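Local atomic coordinates of acetyltransferase-like, GNAT family (Bacteroides thetaiotaomicron, PDB entry 3EY5), a protein that probably acts as an N-acetyltransferase, moving an acetyl group from acetyl-CoA to an amine. Residues A[55-67]-A[78-90]. Residues are numbered along the deposited sequence; the frame is centred on the assembly and turned at random.
Sequences IFDDDLPIGFITY and HFATNPALRNGGY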
# COMPACT_ATOMS: atom_id res chain seq x y z
N ILE A 55 3.71 8.57 8.57
CA ILE A 55 5.13 8.44 8.44
C ILE A 55 5.74 9.78 8.90
O ILE A 55 5.34 10.84 8.42
CB ILE A 55 5.54 8.11 7.00
CG1 ILE A 55 4.89 6.79 6.52
CG2 ILE A 55 7.03 8.02 6.90
CD1 ILE A 55 4.97 6.64 5.07
N PHE A 56 6.68 9.71 9.83
CA PHE A 56 7.36 10.91 10.30
C PHE A 56 8.79 10.99 9.86
O PHE A 56 9.47 9.97 9.73
CB PHE A 56 7.34 10.95 11.82
CG PHE A 56 5.99 11.23 12.40
CD1 PHE A 56 5.11 10.20 12.68
CD2 PHE A 56 5.62 12.54 12.69
CE1 PHE A 56 3.86 10.48 13.22
CE2 PHE A 56 4.37 12.81 13.24
CZ PHE A 56 3.49 11.78 13.50
N ASP A 57 9.27 12.20 9.63
CA ASP A 57 10.71 12.47 9.60
C ASP A 57 10.96 13.35 10.81
O ASP A 57 10.76 14.55 10.80
CB ASP A 57 11.12 13.10 8.27
CG ASP A 57 12.60 13.44 8.19
OD1 ASP A 57 13.45 12.54 8.37
OD2 ASP A 57 12.92 14.62 7.92
N ASP A 58 11.37 12.68 11.89
CA ASP A 58 11.34 13.20 13.26
C ASP A 58 9.92 13.42 13.71
O ASP A 58 9.17 12.48 13.87
CB ASP A 58 12.17 14.47 13.41
CG ASP A 58 13.62 14.23 13.15
OD1 ASP A 58 14.37 15.23 13.06
OD2 ASP A 58 14.00 13.04 13.03
N ASP A 59 9.57 14.67 13.92
CA ASP A 59 8.21 15.01 14.28
C ASP A 59 7.50 15.68 13.10
O ASP A 59 6.42 16.25 13.26
CB ASP A 59 8.23 15.91 15.51
CG ASP A 59 8.94 17.21 15.26
OD1 ASP A 59 10.07 17.40 15.79
OD2 ASP A 59 8.36 18.06 14.54
N LEU A 60 8.12 15.61 11.92
CA LEU A 60 7.48 16.12 10.69
C LEU A 60 6.69 14.98 10.00
O LEU A 60 7.27 14.00 9.55
CB LEU A 60 8.52 16.70 9.72
CG LEU A 60 8.14 17.81 8.72
CD1 LEU A 60 8.93 17.67 7.44
CD2 LEU A 60 6.66 17.87 8.39
N PRO A 61 5.36 15.13 9.92
CA PRO A 61 4.59 14.13 9.17
C PRO A 61 4.86 14.35 7.67
O PRO A 61 4.68 15.46 7.19
CB PRO A 61 3.13 14.47 9.52
CG PRO A 61 3.19 15.57 10.57
CD PRO A 61 4.52 16.22 10.44
N ILE A 62 5.33 13.31 6.97
CA ILE A 62 5.75 13.43 5.57
C ILE A 62 4.97 12.46 4.67
O ILE A 62 5.10 12.51 3.45
CB ILE A 62 7.28 13.14 5.37
CG1 ILE A 62 7.58 11.64 5.47
CG2 ILE A 62 8.17 14.04 6.33
CD1 ILE A 62 9.01 11.32 5.86
N GLY A 63 4.18 11.58 5.29
CA GLY A 63 3.49 10.52 4.55
C GLY A 63 2.58 9.64 5.37
O GLY A 63 2.34 9.89 6.57
N PHE A 64 1.99 8.66 4.70
CA PHE A 64 1.15 7.65 5.35
C PHE A 64 1.37 6.35 4.61
O PHE A 64 1.84 6.35 3.46
CB PHE A 64 -0.35 8.03 5.38
CG PHE A 64 -1.06 7.80 4.06
CD1 PHE A 64 -1.63 6.57 3.78
CD2 PHE A 64 -1.09 8.79 3.09
CE1 PHE A 64 -2.26 6.33 2.54
CE2 PHE A 64 -1.71 8.57 1.85
CZ PHE A 64 -2.30 7.33 1.57
N ILE A 65 1.04 5.26 5.27
CA ILE A 65 1.04 3.97 4.64
C ILE A 65 0.00 3.17 5.36
O ILE A 65 -0.14 3.26 6.59
CB ILE A 65 2.46 3.27 4.74
CG1 ILE A 65 2.43 1.83 4.21
CG2 ILE A 65 2.96 3.26 6.20
CD1 ILE A 65 3.72 1.44 3.49
N THR A 66 -0.74 2.39 4.60
CA THR A 66 -1.74 1.53 5.19
C THR A 66 -1.34 0.13 4.75
O THR A 66 -0.84 -0.06 3.63
CB THR A 66 -3.17 1.86 4.62
OG1 THR A 66 -3.19 1.68 3.20
CG2 THR A 66 -3.50 3.25 4.88
N TYR A 67 -1.51 -0.82 5.65
CA TYR A 67 -1.19 -2.18 5.33
C TYR A 67 -2.05 -3.15 6.13
O TYR A 67 -2.62 -2.82 7.19
CB TYR A 67 0.32 -2.45 5.52
CG TYR A 67 0.76 -2.46 6.96
CD1 TYR A 67 0.59 -3.60 7.73
CD2 TYR A 67 1.31 -1.32 7.56
CE1 TYR A 67 0.97 -3.63 9.06
CE2 TYR A 67 1.70 -1.34 8.92
CZ TYR A 67 1.51 -2.49 9.65
OH TYR A 67 1.87 -2.56 10.96
N HIS A 78 -2.17 1.31 0.60
CA HIS A 78 -1.74 2.57 0.03
C HIS A 78 -0.52 3.10 0.70
O HIS A 78 -0.27 2.87 1.87
CB HIS A 78 -2.82 3.63 0.12
CG HIS A 78 -4.04 3.30 -0.65
ND1 HIS A 78 -5.18 2.82 -0.06
CD2 HIS A 78 -4.28 3.33 -1.97
CE1 HIS A 78 -6.10 2.60 -0.98
NE2 HIS A 78 -5.58 2.91 -2.16
N PHE A 79 0.24 3.83 -0.09
CA PHE A 79 1.47 4.36 0.36
C PHE A 79 1.70 5.66 -0.42
O PHE A 79 1.72 5.64 -1.65
CB PHE A 79 2.57 3.34 0.04
CG PHE A 79 3.93 3.84 0.28
CD1 PHE A 79 4.83 3.95 -0.79
CD2 PHE A 79 4.33 4.21 1.55
CE1 PHE A 79 6.14 4.45 -0.58
CE2 PHE A 79 5.64 4.69 1.79
CZ PHE A 79 6.55 4.81 0.73
N ALA A 80 1.86 6.77 0.30
CA ALA A 80 2.13 8.05 -0.35
C ALA A 80 2.89 9.00 0.56
O ALA A 80 2.68 9.01 1.77
CB ALA A 80 0.82 8.71 -0.82
N THR A 81 3.80 9.76 -0.03
CA THR A 81 4.46 10.87 0.69
C THR A 81 3.93 12.20 0.17
O THR A 81 3.38 12.27 -0.94
CB THR A 81 5.98 10.85 0.45
OG1 THR A 81 6.22 10.94 -0.97
CG2 THR A 81 6.60 9.54 1.01
N ASN A 82 4.11 13.26 0.96
CA ASN A 82 3.70 14.60 0.59
C ASN A 82 4.40 15.13 -0.69
O ASN A 82 5.63 15.20 -0.74
CB ASN A 82 3.92 15.55 1.76
CG ASN A 82 3.13 16.84 1.62
OD1 ASN A 82 3.27 17.59 0.66
ND2 ASN A 82 2.28 17.10 2.60
N PRO A 83 3.61 15.52 -1.71
CA PRO A 83 4.18 15.91 -3.01
C PRO A 83 5.04 17.19 -2.96
O PRO A 83 5.86 17.41 -3.84
CB PRO A 83 2.95 16.09 -3.92
CG PRO A 83 1.79 16.25 -3.00
CD PRO A 83 2.13 15.51 -1.73
N ALA A 84 4.86 18.01 -1.92
CA ALA A 84 5.75 19.15 -1.67
C ALA A 84 7.19 18.67 -1.44
O ALA A 84 8.16 19.33 -1.83
CB ALA A 84 5.27 19.97 -0.48
N LEU A 85 7.34 17.51 -0.83
CA LEU A 85 8.66 16.96 -0.58
C LEU A 85 9.28 16.27 -1.80
O LEU A 85 10.17 15.43 -1.66
CB LEU A 85 8.60 15.98 0.59
CG LEU A 85 8.45 16.44 2.04
CD1 LEU A 85 7.61 17.69 2.21
CD2 LEU A 85 7.83 15.29 2.80
N ARG A 86 8.82 16.62 -3.00
CA ARG A 86 9.29 15.94 -4.23
C ARG A 86 10.80 16.01 -4.48
O ARG A 86 11.46 16.97 -4.08
CB ARG A 86 8.56 16.46 -5.46
CG ARG A 86 8.57 17.97 -5.64
CD ARG A 86 7.40 18.31 -6.49
NE ARG A 86 7.10 19.74 -6.51
CZ ARG A 86 7.89 20.67 -7.03
NH1 ARG A 86 9.08 20.34 -7.55
NH2 ARG A 86 7.51 21.94 -7.02
N ASN A 87 11.33 14.98 -5.14
CA ASN A 87 12.76 14.87 -5.46
C ASN A 87 13.66 15.14 -4.23
O ASN A 87 14.78 15.59 -4.39
CB ASN A 87 13.13 15.80 -6.64
CG ASN A 87 12.51 15.36 -7.98
OD1 ASN A 87 12.56 14.18 -8.35
ND2 ASN A 87 11.96 16.31 -8.72
N GLY A 88 13.16 14.85 -3.03
CA GLY A 88 13.90 15.08 -1.78
C GLY A 88 14.53 13.84 -1.13
O GLY A 88 15.25 13.96 -0.14
N GLY A 89 14.29 12.66 -1.70
CA GLY A 89 14.91 11.39 -1.26
C GLY A 89 14.04 10.59 -0.31
O GLY A 89 14.43 9.52 0.16
N TYR A 90 12.84 11.10 -0.03
CA TYR A 90 11.98 10.50 0.98
C TYR A 90 11.41 9.13 0.58
O TYR A 90 11.20 8.28 1.45
CB TYR A 90 10.86 11.46 1.38
CG TYR A 90 11.33 12.63 2.21
CD1 TYR A 90 11.34 12.57 3.60
CD2 TYR A 90 11.76 13.81 1.59
CE1 TYR A 90 11.78 13.66 4.37
CE2 TYR A 90 12.20 14.88 2.33
CZ TYR A 90 12.20 14.81 3.71
OH TYR A 90 12.65 15.91 4.42
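The ring of Phe64 lies against the neighbouring strand, with Ala80 N over one face, offset toward the rim, and His78 CB at its edge, 3.7 Å from CE1. Across CZ from there, Phe64 CE2 meets Ala80 CB, also at 3.7 Å. A chi1 of 78°, with CG between the backbone N and the carbonyl carbon, folds the ring across to this strand. Were Phe64 an alanine, these contacts would be lost, probably opening a gap between the strand pair and Met21 and Leu25 of helix 15-28. The Tyr90 ring carries Leu85 CD2 over its centre, has Asp57 CB in plane at its edge, and is met obliquely by Ile62 CD1. Leu85 CD2 also presses tightly on Ile62 CB, at 3.4 Å. On the sheet face away from Phe64, Ile65 CD1 approaches Phe79 CD2 to 3.4 Å, and Ile55 CD1 reaches CE2 of the same ring.

The axes of strand segments 60-67 and 78-81 run antiparallel and approach to 4.7 Å, with Phe64 and Ala80 as a hydrogen-bonded pair. Beyond it, Thr66 OG1 takes up His78 N at 2.8 Å, a bent bond (149°), while Asn82 N closes the other end on Ile62 O.

This hairpin belongs to the central sheet of the GNAT fold; a type II' turn, Asp57 to Leu60, links it to strand 50-57, with a classic bulge where Ile62 and Gly63 both face Ile55. The loop from Arg86 to Gly89, N-cap of helix 90-101, matches the motif that binds the acetyl-CoA pyrophosphate in GNAT relatives, and probably does so here. Helix 15-28 packs on Phe64 and Ala80, helix 90-101 on Ile65 and Phe79, its Arg93 salt-bridged to Asp57.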